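Local atomic coordinates of RTX-adhesin (Marinomonas primoryensis, PDB entry 5IRB), a protein that binds its Antarctic bacterium to diatoms and ice as a giant calcium-binding adhesin, of which this chain is one multidomain piece. Residues T29-G34 with S66-G71; V46-N51 with R80-S85; V237-T242 with G271-D276. All coordinates share one frame; numbering follows the deposited sequence.

Contact 1: T29-G34 with S66-G71; sequences TVTLTG and SVSVAG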
loop_
_atom_site.group_PDB
_atom_site.type_symbol
_atom_site.label_atom_id
_atom_site.label_comp_id
_atom_site.label_asym_id
_atom_site.label_seq_id
_atom_site.Cartn_x
_atom_site.Cartn_y
_atom_site.Cartn_z
ATOM N N THR A 29 33.630 10.448 -9.780
ATOM C CA THR A 29 34.501 11.601 -9.651
ATOM C C THR A 29 33.742 12.877 -10.023
ATOM O O THR A 29 32.821 12.850 -10.838
ATOM C CB THR A 29 35.748 11.463 -10.534
ATOM O OG1 THR A 29 35.351 11.492 -11.909
ATOM C CG2 THR A 29 36.481 10.141 -10.233
ATOM N N VAL A 30 34.124 13.983 -9.389
ATOM C CA VAL A 30 33.441 15.259 -9.549
ATOM C C VAL A 30 34.464 16.352 -9.919
ATOM O O VAL A 30 35.573 16.363 -9.396
ATOM C CB VAL A 30 32.683 15.624 -8.256
ATOM C CG1 VAL A 30 32.174 17.044 -8.305
ATOM C CG2 VAL A 30 31.510 14.628 -8.015
ATOM N N THR A 31 34.083 17.252 -10.823
ATOM C CA THR A 31 34.920 18.365 -11.214
ATOM C C THR A 31 34.532 19.640 -10.491
ATOM O O THR A 31 33.405 20.119 -10.617
ATOM C CB THR A 31 34.842 18.594 -12.717
ATOM O OG1 THR A 31 35.267 17.400 -13.377
ATOM C CG2 THR A 31 35.762 19.752 -13.129
ATOM N N LEU A 32 35.464 20.155 -9.696
ATOM C CA LEU A 32 35.280 21.408 -9.001
ATOM C C LEU A 32 36.065 22.455 -9.772
ATOM O O LEU A 32 37.088 22.140 -10.363
ATOM C CB LEU A 32 35.779 21.296 -7.564
ATOM C CG LEU A 32 35.122 20.226 -6.692
ATOM C CD1 LEU A 32 35.708 20.233 -5.286
ATOM C CD2 LEU A 32 33.616 20.441 -6.642
ATOM N N THR A 33 35.585 23.693 -9.774
ATOM C CA THR A 33 36.141 24.711 -10.646
ATOM C C THR A 33 36.085 26.042 -9.928
ATOM O O THR A 33 35.336 26.198 -8.965
ATOM C CB THR A 33 35.392 24.847 -11.992
ATOM O OG1 THR A 33 34.117 25.453 -11.775
ATOM C CG2 THR A 33 35.231 23.503 -12.706
ATOM N N GLY A 34 36.880 27.001 -10.399
ATOM C CA GLY A 34 36.778 28.345 -9.897
ATOM C C GLY A 34 37.659 29.292 -10.668
ATOM O O GLY A 34 38.097 29.006 -11.788
ATOM N N SER A 66 40.285 24.039 -12.567
ATOM C CA SER A 66 39.362 22.925 -12.548
ATOM C C SER A 66 40.144 21.697 -12.113
ATOM O O SER A 66 41.302 21.536 -12.491
ATOM C CB SER A 66 38.712 22.730 -13.914
ATOM O OG SER A 66 38.842 21.386 -14.332
ATOM N N VAL A 67 39.527 20.860 -11.286
ATOM C CA VAL A 67 40.208 19.709 -10.705
ATOM C C VAL A 67 39.228 18.579 -10.383
ATOM O O VAL A 67 38.128 18.812 -9.898
ATOM C CB VAL A 67 40.988 20.082 -9.406
ATOM C CG1 VAL A 67 40.061 20.555 -8.300
ATOM C CG2 VAL A 67 41.889 18.925 -8.942
ATOM N N SER A 68 39.644 17.366 -10.713
ATOM C CA SER A 68 38.903 16.150 -10.400
ATOM C C SER A 68 39.057 15.729 -8.935
ATOM O O SER A 68 40.186 15.594 -8.432
ATOM C CB SER A 68 39.373 15.028 -11.314
ATOM O OG SER A 68 38.317 14.599 -12.144
ATOM N N VAL A 69 37.929 15.530 -8.246
ATOM C CA VAL A 69 37.973 15.065 -6.859
ATOM C C VAL A 69 37.057 13.847 -6.661
ATOM O O VAL A 69 36.150 13.616 -7.458
ATOM C CB VAL A 69 37.583 16.174 -5.867
ATOM C CG1 VAL A 69 38.410 17.416 -6.122
ATOM C CG2 VAL A 69 36.098 16.510 -5.956
ATOM N N ALA A 70 37.313 13.055 -5.623
ATOM C CA ALA A 70 36.442 11.915 -5.314
ATOM C C ALA A 70 35.084 12.381 -4.771
ATOM O O ALA A 70 35.001 13.077 -3.762
ATOM C CB ALA A 70 37.127 10.976 -4.332
ATOM N N GLY A 71 34.008 11.972 -5.430
ATOM C CA GLY A 71 32.682 12.210 -4.869
ATOM C C GLY A 71 32.561 11.723 -3.431
ATOM O O GLY A 71 31.908 12.364 -2.612
#
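L32 and V69 form the apolar centre. L32 CD1 lies 3.8 Å from V69 CG2 and nearly as close to V69 CG1, touching both valine branches. The two side chains cross at about a right angle. L32 CG stands anti to its carbonyl carbon (chi1 -59°), and the chain runs extended to CD1. V69 CG2 sits between its own backbone N and carbonyl carbon and also packs 3.5 Å from V30 O. V30 shares this face and meets G71 through CG2, 4.1 Å from G71 CA. V67 lies on the same face beside L32. Its contact is looser, with L32 CB to V67 CG1 at 4.4 Å. L48 and I50 of strand 43-50 pack over this face.

Further out, the backbones pair antiparallel. V30 and V69 exchange two hydrogen bonds, and L32 and V67 exchange two more. The bond from V30 N to V69 O is 2.8 Å long and nearly straight, at 168°. Between these pairs the CA-H groups of T31 and S68, and beyond them that of S66, lean on the carbonyl oxygens.

The opposite face is polar. T31, T33, S66 and S68 lie on it. T33 CG2 rests 3.8 Å from S66 CB, and T31 CG2 lies 3.7 Å from S66 OG. T33 OG1 turns to D13 for its hydrogen bond.

V30 packs on T16 and its side chain comes within about 4 Å of E25; both bind calcium. The pattern is that of an antiparallel sheet in a beta-sandwich, with apolar residues facing the other sheet and small hydroxyl residues outward.

Contact 2: V46-N51 with R80-S85; sequences VTLVIN and RIVDAS. With CA (calcium ion), chain H.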
loop_
_atom_site.group_PDB
_atom_site.type_symbol
_atom_site.label_atom_id
_atom_site.label_comp_id
_atom_site.label_asym_id
_atom_site.label_seq_id
_atom_site.Cartn_x
_atom_site.Cartn_y
_atom_site.Cartn_z
ATOM N N VAL A 46 46.392 26.000 -7.095
ATOM C CA VAL A 46 45.237 25.860 -6.206
ATOM C C VAL A 46 45.271 24.551 -5.419
ATOM O O VAL A 46 45.423 23.468 -5.986
ATOM C CB VAL A 46 43.911 25.931 -6.982
ATOM C CG1 VAL A 46 42.724 25.616 -6.063
ATOM C CG2 VAL A 46 43.754 27.297 -7.625
ATOM N N THR A 47 45.157 24.681 -4.099
ATOM C CA THR A 47 45.073 23.541 -3.202
ATOM C C THR A 47 43.687 23.472 -2.555
ATOM O O THR A 47 43.211 24.453 -1.978
ATOM C CB THR A 47 46.165 23.613 -2.122
ATOM O OG1 THR A 47 47.448 23.632 -2.765
ATOM C CG2 THR A 47 46.098 22.405 -1.189
ATOM N N LEU A 48 43.059 22.300 -2.649
ATOM C CA LEU A 48 41.741 22.057 -2.062
ATOM C C LEU A 48 41.869 20.979 -1.011
ATOM O O LEU A 48 42.598 20.015 -1.211
ATOM C CB LEU A 48 40.740 21.565 -3.103
ATOM C CG LEU A 48 40.319 22.314 -4.359
ATOM C CD1 LEU A 48 39.112 21.613 -4.959
ATOM C CD2 LEU A 48 39.981 23.745 -4.043
ATOM N N VAL A 49 41.143 21.111 0.094
ATOM C CA VAL A 49 41.100 20.023 1.071
ATOM C C VAL A 49 39.663 19.595 1.285
ATOM O O VAL A 49 38.794 20.424 1.528
ATOM C CB VAL A 49 41.749 20.402 2.422
ATOM C CG1 VAL A 49 41.635 19.232 3.413
ATOM C CG2 VAL A 49 43.212 20.806 2.216
ATOM N N ILE A 50 39.425 18.291 1.208
ATOM C CA ILE A 50 38.084 17.740 1.332
ATOM C C ILE A 50 38.196 16.402 2.013
ATOM O O ILE A 50 38.930 15.516 1.556
ATOM C CB ILE A 50 37.385 17.541 -0.042
ATOM C CG1 ILE A 50 37.382 18.831 -0.870
ATOM C CG2 ILE A 50 35.976 17.023 0.146
ATOM C CD1 ILE A 50 37.379 18.578 -2.358
ATOM N N ASN A 51 37.477 16.271 3.123
ATOM C CA ASN A 51 37.469 15.036 3.913
ATOM C C ASN A 51 38.902 14.657 4.313
ATOM O O ASN A 51 39.282 13.489 4.283
ATOM C CB ASN A 51 36.772 13.918 3.115
ATOM C CG ASN A 51 36.569 12.622 3.927
ATOM O OD1 ASN A 51 36.274 12.668 5.113
ATOM N ND2 ASN A 51 36.716 11.479 3.271
ATOM N N ARG A 80 30.686 19.666 5.193
ATOM C CA ARG A 80 30.177 20.012 3.859
ATOM C C ARG A 80 30.743 21.360 3.386
ATOM O O ARG A 80 30.028 22.200 2.841
ATOM C CB ARG A 80 28.637 20.019 3.830
ATOM C CG ARG A 80 27.985 18.611 3.744
ATOM C CD ARG A 80 27.924 17.898 5.082
ATOM N NE ARG A 80 27.099 16.683 5.018
ATOM C CZ ARG A 80 27.535 15.485 4.631
ATOM N NH1 ARG A 80 28.805 15.307 4.278
ATOM N NH2 ARG A 80 26.709 14.452 4.602
ATOM N N ILE A 81 32.032 21.564 3.648
ATOM C CA ILE A 81 32.749 22.755 3.175
ATOM C C ILE A 81 34.053 22.341 2.529
ATOM O O ILE A 81 34.825 21.585 3.119
ATOM C CB ILE A 81 33.066 23.756 4.309
ATOM C CG1 ILE A 81 31.793 24.293 4.952
ATOM C CG2 ILE A 81 33.888 24.935 3.785
ATOM C CD1 ILE A 81 32.059 24.910 6.295
ATOM N N VAL A 82 34.266 22.822 1.309
ATOM C CA VAL A 82 35.546 22.701 0.637
ATOM C C VAL A 82 36.450 23.850 1.130
ATOM O O VAL A 82 36.079 25.011 0.996
ATOM C CB VAL A 82 35.385 22.775 -0.887
ATOM C CG1 VAL A 82 36.761 22.738 -1.566
ATOM C CG2 VAL A 82 34.489 21.649 -1.403
ATOM N N ASP A 83 37.618 23.532 1.691
ATOM C CA ASP A 83 38.623 24.562 2.004
ATOM C C ASP A 83 39.619 24.683 0.853
ATOM O O ASP A 83 40.155 23.681 0.376
ATOM C CB ASP A 83 39.365 24.252 3.317
ATOM C CG ASP A 83 38.420 24.060 4.514
ATOM O OD1 ASP A 83 37.521 24.904 4.747
ATOM O OD2 ASP A 83 38.597 23.063 5.251
ATOM N N ALA A 84 39.889 25.913 0.429
ATOM C CA ALA A 84 40.767 26.115 -0.710
ATOM C C ALA A 84 41.794 27.203 -0.438
ATOM O O ALA A 84 41.518 28.166 0.269
ATOM C CB ALA A 84 39.950 26.472 -1.930
ATOM N N SER A 85 42.977 27.033 -0.994
ATOM C CA SER A 85 43.937 28.130 -1.013
ATOM C C SER A 85 44.719 28.165 -2.326
ATOM O O SER A 85 44.757 27.176 -3.078
ATOM C CB SER A 85 44.876 28.030 0.192
ATOM O OG SER A 85 45.672 26.861 0.117
HETATM CA CA CA H . 35.464 20.343 5.026
HETATM O O HOH W 1 37.872 20.297 4.180
HETATM O O HOH W 2 36.302 22.284 6.299
HETATM O O HOH W 3 36.119 18.829 6.949
#
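V46 meets S85 at the start of the pairing. Its CA-H approaches S85 O, with V46 CA 3.4 Å from that oxygen. T47 follows and exchanges two backbone hydrogen bonds with S85. The one from T47 N to S85 O is short, at 2.7 Å, and close to straight. On the outer face, T47 CB lies beside S85 OG.

L48 turns to the buried face. Its CD2 presses on A84 CB at 3.4 Å, tighter than usual for two carbons. The same CD2 also reaches V82 CG1. W65 and V67 of strand 64-70 pack on L48 from the facing sheet.

V49 pairs with D83. V49 N gives a hydrogen bond to D83 O. The return bond, from D83 N to V49 O, is weak at 3.3 Å. V49 O also accepts a hydrogen bond from water 1, which donates to D83 OD2 as well and binds the calcium ion. Water 2, another calcium ligand, donates to D83 OD2 at 2.6 Å. D83 OD2 itself lies 4.2 Å from the ion, so the carboxylate acts in the second shell and holds two of the metal's waters. Its charge may strengthen their hold.

I50 packs on V82. I50 CG1, placed anti to the carbonyl carbon (chi1 -54°), lies 4.0 Å from V82 CG1 and about as far from CG2, and the side chains cross obliquely. L74 of helix 71-76 touches both residues.

The calcium ion is bound by I81 O at 2.4 Å and three waters, with D77 and D79 among its other ligands. Here an antiparallel strand pair of a beta-sandwich sheet runs beside a calcium site built on the loop that enters strand 81-89.

Contact 3: V237-T242 with G271-D276; sequences VAVSGT and GEWSVD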
loop_
_atom_site.group_PDB
_atom_site.type_symbol
_atom_site.label_atom_id
_atom_site.label_comp_id
_atom_site.label_asym_id
_atom_site.label_seq_id
_atom_site.Cartn_x
_atom_site.Cartn_y
_atom_site.Cartn_z
ATOM N N VAL A 237 -52.581 -25.442 12.815
ATOM C CA VAL A 237 -51.635 -26.397 13.377
ATOM C C VAL A 237 -50.254 -25.768 13.557
ATOM O O VAL A 237 -49.723 -25.144 12.634
ATOM C CB VAL A 237 -51.514 -27.656 12.500
ATOM C CG1 VAL A 237 -50.322 -28.490 12.927
ATOM C CG2 VAL A 237 -52.781 -28.479 12.587
ATOM N N ALA A 238 -49.672 -25.946 14.741
ATOM C CA ALA A 238 -48.321 -25.461 15.019
ATOM C C ALA A 238 -47.281 -26.438 14.480
ATOM O O ALA A 238 -47.119 -27.542 15.013
ATOM C CB ALA A 238 -48.127 -25.251 16.520
ATOM N N VAL A 239 -46.596 -26.044 13.410
ATOM C CA VAL A 239 -45.510 -26.841 12.877
ATOM C C VAL A 239 -44.178 -26.367 13.469
ATOM O O VAL A 239 -43.867 -25.178 13.436
ATOM C CB VAL A 239 -45.476 -26.758 11.343
ATOM C CG1 VAL A 239 -44.306 -27.555 10.786
ATOM C CG2 VAL A 239 -46.828 -27.242 10.759
ATOM N N SER A 240 -43.399 -27.307 14.001
ATOM C CA SER A 240 -42.174 -26.981 14.716
ATOM C C SER A 240 -41.040 -27.934 14.345
ATOM O O SER A 240 -41.277 -28.991 13.737
ATOM C CB SER A 240 -42.408 -27.007 16.235
ATOM O OG SER A 240 -42.661 -28.323 16.687
ATOM N N GLY A 241 -39.810 -27.533 14.687
ATOM C CA GLY A 241 -38.626 -28.323 14.416
ATOM C C GLY A 241 -37.390 -27.711 15.058
ATOM O O GLY A 241 -37.505 -26.891 15.969
ATOM N N THR A 242 -36.216 -28.177 14.636
ATOM C CA THR A 242 -34.932 -27.667 15.112
ATOM C C THR A 242 -34.098 -27.107 13.947
ATOM O O THR A 242 -34.412 -27.324 12.765
ATOM C CB THR A 242 -34.129 -28.751 15.866
ATOM O OG1 THR A 242 -33.684 -29.752 14.951
ATOM C CG2 THR A 242 -34.988 -29.425 16.947
ATOM N N GLY A 271 -32.447 -23.084 19.605
ATOM C CA GLY A 271 -32.346 -23.739 18.314
ATOM C C GLY A 271 -33.638 -24.419 17.832
ATOM O O GLY A 271 -33.593 -25.352 17.038
ATOM N N GLU A 272 -34.784 -23.926 18.296
ATOM C CA GLU A 272 -36.078 -24.449 17.834
ATOM C C GLU A 272 -36.848 -23.381 17.057
ATOM O O GLU A 272 -36.498 -22.185 17.066
ATOM C CB GLU A 272 -36.921 -24.957 19.014
ATOM C CG GLU A 272 -36.317 -26.153 19.745
ATOM C CD GLU A 272 -37.138 -26.596 20.953
ATOM O OE1 GLU A 272 -38.228 -27.165 20.765
ATOM O OE2 GLU A 272 -36.690 -26.368 22.098
ATOM N N TRP A 273 -37.883 -23.819 16.360
ATOM C CA TRP A 273 -38.747 -22.895 15.657
ATOM C C TRP A 273 -40.146 -23.481 15.633
ATOM O O TRP A 273 -40.309 -24.705 15.665
ATOM C CB TRP A 273 -38.219 -22.621 14.248
ATOM C CG TRP A 273 -37.998 -23.870 13.453
ATOM C CD1 TRP A 273 -36.815 -24.540 13.294
ATOM C CD2 TRP A 273 -38.960 -24.576 12.680
ATOM N NE1 TRP A 273 -36.992 -25.644 12.500
ATOM C CE2 TRP A 273 -38.319 -25.690 12.093
ATOM C CE3 TRP A 273 -40.331 -24.401 12.423
ATOM C CZ2 TRP A 273 -38.967 -26.624 11.289
ATOM C CZ3 TRP A 273 -40.990 -25.330 11.614
ATOM C CH2 TRP A 273 -40.298 -26.414 11.046
ATOM N N SER A 274 -41.151 -22.616 15.611
ATOM C CA SER A 274 -42.542 -23.056 15.444
ATOM C C SER A 274 -43.283 -21.995 14.633
ATOM O O SER A 274 -42.973 -20.796 14.725
ATOM C CB SER A 274 -43.229 -23.302 16.794
ATOM O OG SER A 274 -44.549 -23.791 16.604
ATOM N N VAL A 275 -44.227 -22.433 13.807
ATOM C CA VAL A 275 -45.045 -21.497 13.052
ATOM C C VAL A 275 -46.452 -22.046 12.882
ATOM O O VAL A 275 -46.649 -23.260 12.746
ATOM C CB VAL A 275 -44.397 -21.172 11.678
ATOM C CG1 VAL A 275 -44.206 -22.424 10.839
ATOM C CG2 VAL A 275 -45.191 -20.114 10.931
ATOM N N ASP A 276 -47.441 -21.157 12.919
ATOM C CA ASP A 276 -48.828 -21.586 12.782
ATOM C C ASP A 276 -49.227 -21.742 11.316
ATOM O O ASP A 276 -49.084 -20.826 10.506
ATOM C CB ASP A 276 -49.758 -20.606 13.505
ATOM C CG ASP A 276 -49.756 -20.805 15.027
ATOM O OD1 ASP A 276 -49.218 -21.827 15.519
ATOM O OD2 ASP A 276 -50.273 -19.922 15.739
HETATM O O HOH W 4 -38.982 -28.002 18.494
#
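W273 lies with one ring face over the backbone of S240 and G241. G241 N sits 3.4 Å above the ring plane, over its centre. S240 C lies over the same face, nearer the rim. A CH-pi contact adds to this: G241 CA is 3.9 Å from the centroid of the five-membered ring. The indole can lie this close because G241 has no side chain; a CB there would collide with W273 CZ2. W273 CG stands between its backbone N and carbonyl carbon (chi1 54°), and a chi2 of -96° turns the ring over the neighbouring strand.

The indole also has a polar contact. NE1 gives a weak hydrogen bond of 3.1 Å to T242 O, which lies at the ring edge, in plane.

Apolar contact is made by V239, which lies side by side with W273 and points the same way. V239 CG1 is 4.1 Å from W273 CZ3. L256 of strand 253-258 touches both of them.

Backbone hydrogen bonds join V239 with V275 and G241 with W273, two for each pair. In the bond from W273 N to G241 O, the donor stands 40° out of the carbonyl plane. G241 O also accepts a hydrogen bond from water 4. A link from that water to E272 OE1 is doubtful, since E272 has two conformers; its OE2 bonds to N270.

On the outer face, S240 CB meets S274 CB at 3.8 Å, and A238 CB lies 3.7 Å from D276 OD1. S240 OG turns to N220, and T242 OG1 to T218. This is an antiparallel edge pair of a beta-sandwich sheet, with a tryptophan folded over a glycine on the next strand.

In the fold
Contacts 1 and 2 belong to the same beta-sandwich near the N-terminus. Their centres are 11 Å apart. Contact 1 lies in the three-stranded sheet of strands 8-12, 29-38 and 64-70. Contact 2 lies in the facing mixed sheet. L48 and L32 pack together in the core. The segments of contacts 1 and 2 alternate along the chain, as it passes between sheets. Contact 3 comes later, its centre about 93 Å from that of contact 1 and 95 Å from that of contact 2. It joins strands 236-244 and 272-278, whose sheet repeats the strand order of contact 1's sheet. The chain is thus an elongated row of similar calcium-binding domains, consistent with an extended adhesin.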